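Local coordinates for protein MarR-family transcriptional regulator (Bordetella bronchiseptica, PDB 6PCO) that probably acts as a DNA-binding transcription factor of the MarR family, a regulator of biofilm formation whose DNA binding is controlled by 6-hydroxynicotinic acid, at residues S77-A81 against A82-V86. Residues are numbered along the deposited sequence; the frame is centred on the assembly and turned at random.
Sequences SKLTA and AQFVV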
loop_
_atom_site.group_PDB
_atom_site.type_symbol
_atom_site.label_atom_id
_atom_site.label_comp_id
_atom_site.label_asym_id
_atom_site.label_seq_id
_atom_site.Cartn_x
_atom_site.Cartn_y
_atom_site.Cartn_z
ATOM N N SER A 77 9.541 -11.694 -13.405
ATOM C CA SER A 77 8.263 -11.899 -12.737
ATOM C C SER A 77 8.460 -12.268 -11.255
ATOM O O SER A 77 7.508 -12.191 -10.484
ATOM C CB SER A 77 7.445 -12.923 -13.489
ATOM O OG SER A 77 7.342 -12.567 -14.865
ATOM N N LYS A 78 9.688 -12.651 -10.863
ATOM C CA LYS A 78 10.022 -13.002 -9.466
ATOM C C LYS A 78 10.105 -11.736 -8.602
ATOM O O LYS A 78 9.888 -11.793 -7.380
ATOM C CB LYS A 78 11.353 -13.757 -9.386
ATOM C CG LYS A 78 11.291 -15.239 -9.723
ATOM C CD LYS A 78 12.660 -15.860 -9.923
ATOM C CE LYS A 78 12.725 -17.338 -9.592
ATOM N NZ LYS A 78 14.085 -17.897 -9.803
ATOM N N LEU A 79 10.397 -10.605 -9.262
ATOM C CA LEU A 79 10.725 -9.340 -8.625
ATOM C C LEU A 79 9.447 -8.592 -8.230
ATOM O O LEU A 79 8.616 -8.347 -9.063
ATOM C CB LEU A 79 11.544 -8.520 -9.622
ATOM C CG LEU A 79 12.372 -7.381 -9.031
ATOM C CD1 LEU A 79 13.531 -7.917 -8.193
ATOM C CD2 LEU A 79 12.887 -6.466 -10.138
ATOM N N THR A 80 9.322 -8.217 -6.951
ATOM C CA THR A 80 8.186 -7.403 -6.457
ATOM C C THR A 80 8.551 -5.914 -6.475
ATOM O O THR A 80 9.717 -5.559 -6.512
ATOM C CB THR A 80 7.767 -7.837 -5.050
ATOM O OG1 THR A 80 8.764 -7.478 -4.091
ATOM C CG2 THR A 80 7.519 -9.328 -4.970
ATOM N N ALA A 81 7.522 -5.064 -6.472
ATOM C CA ALA A 81 7.649 -3.599 -6.359
ATOM C C ALA A 81 8.540 -3.219 -5.170
ATOM O O ALA A 81 9.438 -2.383 -5.303
ATOM C CB ALA A 81 6.286 -2.965 -6.247
ATOM N N ALA A 82 8.322 -3.867 -4.028
ATOM C CA ALA A 82 9.133 -3.621 -2.820
ATOM C C ALA A 82 10.585 -4.074 -3.054
ATOM O O ALA A 82 11.533 -3.367 -2.749
ATOM C CB ALA A 82 8.504 -4.299 -1.626
ATOM N N GLN A 83 10.753 -5.268 -3.611
ATOM C CA GLN A 83 12.069 -5.774 -3.920
ATOM C C GLN A 83 12.823 -4.756 -4.798
ATOM O O GLN A 83 14.021 -4.453 -4.565
ATOM C CB GLN A 83 11.954 -7.116 -4.642
ATOM C CG GLN A 83 11.906 -8.318 -3.724
ATOM C CD GLN A 83 11.508 -9.562 -4.475
ATOM O OE1 GLN A 83 12.122 -9.941 -5.475
ATOM N NE2 GLN A 83 10.451 -10.201 -3.999
ATOM N N PHE A 84 12.135 -4.245 -5.824
ATOM C CA PHE A 84 12.779 -3.396 -6.816
ATOM C C PHE A 84 13.271 -2.115 -6.124
ATOM O O PHE A 84 14.431 -1.721 -6.233
ATOM C CB PHE A 84 11.834 -3.126 -7.993
ATOM C CG PHE A 84 12.343 -2.083 -8.949
ATOM C CD1 PHE A 84 13.415 -2.353 -9.776
ATOM C CD2 PHE A 84 11.792 -0.816 -8.979
ATOM C CE1 PHE A 84 13.905 -1.386 -10.639
ATOM C CE2 PHE A 84 12.283 0.146 -9.840
ATOM C CZ PHE A 84 13.343 -0.142 -10.667
ATOM N N VAL A 85 12.366 -1.484 -5.384
ATOM C CA VAL A 85 12.655 -0.266 -4.660
ATOM C C VAL A 85 13.858 -0.466 -3.722
ATOM O O VAL A 85 14.750 0.378 -3.685
ATOM C CB VAL A 85 11.396 0.204 -3.908
ATOM C CG1 VAL A 85 11.724 1.197 -2.807
ATOM C CG2 VAL A 85 10.406 0.803 -4.891
ATOM N N VAL A 86 13.877 -1.552 -2.942
ATOM C CA VAL A 86 14.999 -1.794 -2.062
ATOM C C VAL A 86 16.281 -1.799 -2.894
ATOM O O VAL A 86 17.266 -1.217 -2.494
ATOM C CB VAL A 86 14.870 -3.103 -1.272
ATOM C CG1 VAL A 86 16.173 -3.467 -0.595
ATOM C CG2 VAL A 86 13.759 -3.041 -0.250
#
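Thr80 is the N-cap of helix 81-93, where the loop after helix 55-73 enters it in this MarR-type winged helix-turn-helix protein, and its OG1 accepts from Gln83 N at 3.0 Å, with an N-H...O angle of 160°. With chi1 at 70° the hydroxyl oxygen is flanked by its own N and C, while CG2 lies opposite C; this turns OG1 forward to the first turn of the helix, to meet an amide that has no helical carbonyl before it. The backbone then takes over: Phe84 N donates to Thr80 O at 2.8 Å, and Val85 N to Ala81 O at 3.1 Å. Three successive amides, 83 to 85, are thus satisfied by the cap and the residue after it.

The Gln83 side chain runs back past the threonine, crossing it at about a right angle. Gln83 NE2 lies 3.2 Å from Thr80 OG1, but the angle is too poor for a bond; Gln83 OE1 ends 3.5 Å from Leu79 CA. Leu79 lies between Gln83 and Phe84, CD1 toward the former and CD2 toward the latter, and both Leu79 and Phe84 pack on Met152 of helix 143-164. Ahead of the cap, Asp76 OD1 accepts from Lys78 N, while Val85 touches the bound 1,4-butanediol and packs on Arg60 of the second subunit, so the first turn of the helix contributes Val85 to the ligand pocket. Between the loop and the helix, Leu79 CD2 rests 4.1 Å from Phe84 CB.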